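N-(5'-phosphoribosyl)anthranilate isomerase (Pyrococcus furiosus, PDB 4AAJ) catalyses the isomerisation of N-(5-phospho-beta-D-ribosyl)anthranilate to 1-(2-carboxyphenylamino)-1-deoxy-D-ribulose 5-phosphate, the third step from chorismate to tryptophan. Local coordinates at residues Val37-Asn51 with Ile64-Met78. Sequence-based numbering, arbitrary orientation.
Sequences VEKHADATGVVVNSN and IIENSAIPVFLVSTM
T44 and V46 each bond to the residues flanking their partners V72 and L74, the parallel ladder of a right-handed beta-alpha-beta crossover, here joining the second and third strands of the (beta/alpha)8 TIM barrel. Five backbone bonds, from T44 N to P71 O through to V48 N to V75 O, join strands 43-47 and 72-76 and the residues just beside them; F73 N to T44 O, at 2.8 Å, is almost straight. Beyond the ladder, side-chain hydroxyls take over. V48 O is gripped from opposite faces of its plane by S50 OG and S76 OG, while S50 OG also accepts from T77 N (3.0 Å). S76 OG receives M78 N in an ST turn.

At the other end, E38 extends its carboxylate so that the anti lone pair of OE2 takes A69 N at 2.6 Å, and its CG lies 4.2 Å from I70 CG1. Cut back to an alanine here, the side chain would probably leave the A69 amide without this partner and I70 less covered.

Apolar contacts fill the helix-facing side: V46 CG1 meets I64 CD1 at 3.7 Å, T44 CG2 lies alongside V72 CG2, and L74 CD1 packs across V48 CG2. I70 has CG1 between backbone N and carbonyl carbon (chi1 62°), which sends CD1 against A43 C.

Helix 58-67 covers this layer, strands 22-25 and 95-98 continue the barrel beyond each partner, and helix 81-91 touches L74 and S76.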
# COMPACT_ATOMS: atom_id res chain seq x y z
N VAL A 37 -0.52 -10.23 11.53
CA VAL A 37 0.22 -9.84 10.32
C VAL A 37 1.74 -9.82 10.53
O VAL A 37 2.50 -10.19 9.64
CB VAL A 37 -0.30 -8.52 9.68
CG1 VAL A 37 -1.80 -8.60 9.42
CG2 VAL A 37 0.02 -7.30 10.54
N GLU A 38 2.16 -9.43 11.73
CA GLU A 38 3.57 -9.42 12.13
C GLU A 38 4.26 -10.77 11.99
O GLU A 38 5.48 -10.82 11.86
CB GLU A 38 3.70 -9.01 13.58
CG GLU A 38 4.08 -7.56 13.81
CD GLU A 38 4.21 -7.26 15.28
OE1 GLU A 38 3.65 -8.01 16.10
OE2 GLU A 38 4.88 -6.27 15.61
N LYS A 39 3.48 -11.85 12.05
CA LYS A 39 4.03 -13.20 11.96
C LYS A 39 4.65 -13.52 10.60
O LYS A 39 5.68 -14.19 10.53
CB LYS A 39 2.98 -14.25 12.32
CG LYS A 39 2.66 -14.32 13.81
CD LYS A 39 2.11 -15.69 14.20
CE LYS A 39 1.84 -15.77 15.70
NZ LYS A 39 0.71 -14.90 16.14
N HIS A 40 4.02 -13.04 9.52
CA HIS A 40 4.42 -13.42 8.16
C HIS A 40 4.63 -12.28 7.18
O HIS A 40 5.40 -12.43 6.23
CB HIS A 40 3.43 -14.43 7.58
CG HIS A 40 3.34 -15.73 8.36
ND1 HIS A 40 4.40 -16.54 8.53
CD2 HIS A 40 2.26 -16.33 9.00
CE1 HIS A 40 4.02 -17.61 9.26
NE2 HIS A 40 2.71 -17.48 9.55
N ALA A 41 3.98 -11.14 7.40
CA ALA A 41 4.06 -10.01 6.45
C ALA A 41 5.32 -9.15 6.57
O ALA A 41 5.95 -9.08 7.63
CB ALA A 41 2.82 -9.14 6.56
N ASP A 42 5.67 -8.48 5.48
CA ASP A 42 6.81 -7.56 5.46
C ASP A 42 6.43 -6.16 5.96
O ASP A 42 7.26 -5.41 6.45
CB ASP A 42 7.40 -7.48 4.05
CG ASP A 42 7.91 -8.83 3.55
OD1 ASP A 42 8.81 -9.40 4.20
OD2 ASP A 42 7.40 -9.31 2.51
N ALA A 43 5.16 -5.81 5.79
CA ALA A 43 4.68 -4.50 6.21
C ALA A 43 3.18 -4.55 6.44
O ALA A 43 2.50 -5.48 6.00
CB ALA A 43 5.03 -3.43 5.18
N THR A 44 2.67 -3.54 7.13
CA THR A 44 1.22 -3.42 7.32
C THR A 44 0.85 -1.94 7.16
O THR A 44 1.71 -1.11 6.83
CB THR A 44 0.77 -4.02 8.69
OG1 THR A 44 -0.66 -4.09 8.75
CG2 THR A 44 1.29 -3.21 9.87
N GLY A 45 -0.42 -1.61 7.39
CA GLY A 45 -0.88 -0.24 7.21
C GLY A 45 -2.09 0.02 8.07
O GLY A 45 -2.87 -0.91 8.36
N VAL A 46 -2.20 1.26 8.52
CA VAL A 46 -3.37 1.72 9.28
C VAL A 46 -3.98 2.89 8.52
O VAL A 46 -3.26 3.78 8.07
CB VAL A 46 -3.04 2.11 10.74
CG1 VAL A 46 -2.67 0.87 11.56
CG2 VAL A 46 -1.96 3.18 10.85
N VAL A 47 -5.30 2.87 8.38
CA VAL A 47 -6.02 3.91 7.63
C VAL A 47 -6.50 4.99 8.61
O VAL A 47 -7.15 4.69 9.62
CB VAL A 47 -7.23 3.32 6.85
CG1 VAL A 47 -8.04 4.43 6.15
CG2 VAL A 47 -6.78 2.25 5.86
N VAL A 48 -6.13 6.23 8.33
CA VAL A 48 -6.58 7.38 9.13
C VAL A 48 -7.14 8.47 8.23
O VAL A 48 -6.75 8.58 7.08
CB VAL A 48 -5.48 8.01 10.03
CG1 VAL A 48 -4.92 7.00 10.99
CG2 VAL A 48 -4.37 8.73 9.23
N ASN A 49 -8.06 9.27 8.78
CA ASN A 49 -8.54 10.48 8.10
C ASN A 49 -8.94 10.22 6.65
O ASN A 49 -8.61 11.00 5.74
CB ASN A 49 -7.52 11.61 8.21
CG ASN A 49 -7.28 12.00 9.65
OD1 ASN A 49 -8.04 11.61 10.55
ND2 ASN A 49 -6.21 12.74 9.89
N SER A 50 -9.66 9.12 6.46
CA SER A 50 -10.17 8.72 5.15
C SER A 50 -11.57 8.18 5.27
O SER A 50 -11.91 7.56 6.28
CB SER A 50 -9.30 7.62 4.53
OG SER A 50 -7.94 7.98 4.57
N ASN A 51 -12.36 8.36 4.22
CA ASN A 51 -13.69 7.76 4.16
C ASN A 51 -13.61 6.25 3.88
O ASN A 51 -13.80 5.78 2.76
CB ASN A 51 -14.55 8.48 3.12
CG ASN A 51 -16.04 8.22 3.31
OD1 ASN A 51 -16.48 7.77 4.37
ND2 ASN A 51 -16.82 8.50 2.28
N ILE A 64 -0.53 0.99 17.37
CA ILE A 64 -0.12 -0.03 16.40
C ILE A 64 1.31 0.26 15.96
O ILE A 64 2.14 -0.67 15.92
CB ILE A 64 -1.10 -0.13 15.22
CG1 ILE A 64 -2.36 -0.90 15.66
CG2 ILE A 64 -0.49 -0.87 14.04
CD1 ILE A 64 -3.60 -0.58 14.84
N ILE A 65 1.59 1.52 15.65
CA ILE A 65 2.92 1.96 15.20
C ILE A 65 4.00 1.70 16.27
O ILE A 65 5.06 1.15 15.97
CB ILE A 65 2.92 3.45 14.78
CG1 ILE A 65 2.06 3.61 13.50
CG2 ILE A 65 4.33 3.99 14.60
CD1 ILE A 65 1.76 5.04 13.12
N GLU A 66 3.71 2.09 17.51
CA GLU A 66 4.71 1.97 18.58
C GLU A 66 5.02 0.52 18.96
O GLU A 66 6.08 0.25 19.55
CB GLU A 66 4.29 2.77 19.81
CG GLU A 66 3.19 2.10 20.62
CD GLU A 66 2.64 2.97 21.73
OE1 GLU A 66 3.26 4.01 22.05
OE2 GLU A 66 1.59 2.58 22.29
N ASN A 67 4.11 -0.41 18.66
CA ASN A 67 4.26 -1.81 19.07
C ASN A 67 4.69 -2.76 17.96
O ASN A 67 4.89 -3.96 18.18
CB ASN A 67 2.96 -2.30 19.69
CG ASN A 67 2.73 -1.72 21.06
OD1 ASN A 67 1.79 -0.94 21.29
ND2 ASN A 67 3.61 -2.05 21.99
N SER A 68 4.83 -2.23 16.75
CA SER A 68 5.05 -3.09 15.60
C SER A 68 6.53 -3.41 15.33
O SER A 68 7.39 -2.55 15.42
CB SER A 68 4.44 -2.46 14.35
OG SER A 68 4.57 -3.32 13.24
N ALA A 69 6.77 -4.67 14.98
CA ALA A 69 8.11 -5.11 14.59
C ALA A 69 8.34 -4.95 13.08
O ALA A 69 9.44 -5.18 12.59
CB ALA A 69 8.32 -6.56 15.01
N ILE A 70 7.29 -4.55 12.35
CA ILE A 70 7.39 -4.35 10.89
C ILE A 70 6.95 -2.92 10.53
O ILE A 70 6.24 -2.28 11.30
CB ILE A 70 6.58 -5.42 10.09
CG1 ILE A 70 5.07 -5.34 10.41
CG2 ILE A 70 7.17 -6.82 10.31
CD1 ILE A 70 4.21 -6.29 9.56
N PRO A 71 7.39 -2.40 9.37
CA PRO A 71 6.92 -1.07 8.97
C PRO A 71 5.39 -0.98 8.95
O PRO A 71 4.72 -1.87 8.41
CB PRO A 71 7.47 -0.94 7.55
CG PRO A 71 8.75 -1.72 7.61
CD PRO A 71 8.43 -2.91 8.45
N VAL A 72 4.88 0.07 9.57
CA VAL A 72 3.45 0.36 9.53
C VAL A 72 3.24 1.64 8.72
O VAL A 72 3.69 2.72 9.10
CB VAL A 72 2.88 0.53 10.95
CG1 VAL A 72 1.39 0.90 10.91
CG2 VAL A 72 3.07 -0.74 11.75
N PHE A 73 2.56 1.50 7.59
CA PHE A 73 2.26 2.65 6.76
C PHE A 73 1.04 3.40 7.32
O PHE A 73 0.03 2.78 7.61
CB PHE A 73 2.00 2.20 5.32
CG PHE A 73 3.28 1.92 4.55
CD1 PHE A 73 3.94 0.70 4.70
CD2 PHE A 73 3.82 2.90 3.73
CE1 PHE A 73 5.15 0.46 4.01
CE2 PHE A 73 5.01 2.67 3.03
CZ PHE A 73 5.67 1.45 3.18
N LEU A 74 1.18 4.70 7.49
CA LEU A 74 0.02 5.57 7.77
C LEU A 74 -0.65 5.86 6.43
O LEU A 74 -0.08 6.56 5.59
CB LEU A 74 0.50 6.84 8.44
CG LEU A 74 -0.55 7.79 9.03
CD1 LEU A 74 -1.15 7.12 10.26
CD2 LEU A 74 0.10 9.13 9.38
N VAL A 75 -1.84 5.30 6.22
CA VAL A 75 -2.50 5.29 4.90
C VAL A 75 -3.62 6.30 4.95
O VAL A 75 -4.44 6.25 5.86
CB VAL A 75 -3.11 3.91 4.60
CG1 VAL A 75 -3.77 3.87 3.22
CG2 VAL A 75 -2.07 2.80 4.72
N SER A 76 -3.67 7.22 4.00
CA SER A 76 -4.73 8.22 4.02
C SER A 76 -5.00 8.82 2.64
O SER A 76 -4.13 8.82 1.76
CB SER A 76 -4.35 9.33 4.99
OG SER A 76 -5.44 10.23 5.21
N THR A 77 -6.21 9.36 2.50
CA THR A 77 -6.58 10.12 1.30
C THR A 77 -6.38 11.62 1.52
O THR A 77 -6.73 12.41 0.65
CB THR A 77 -8.04 9.84 0.92
OG1 THR A 77 -8.88 10.12 2.05
CG2 THR A 77 -8.23 8.38 0.52
N MET A 78 -5.81 12.01 2.65
CA MET A 78 -5.50 13.42 2.89
C MET A 78 -4.68 14.00 1.73
O MET A 78 -3.82 13.33 1.17
CB MET A 78 -4.70 13.60 4.17
CG MET A 78 -5.50 13.40 5.44
SD MET A 78 -4.45 13.63 6.87
CE MET A 78 -3.35 12.22 6.76
O HOH W 1 -9.26 12.42 3.43
O HOH W 2 -11.46 9.34 1.74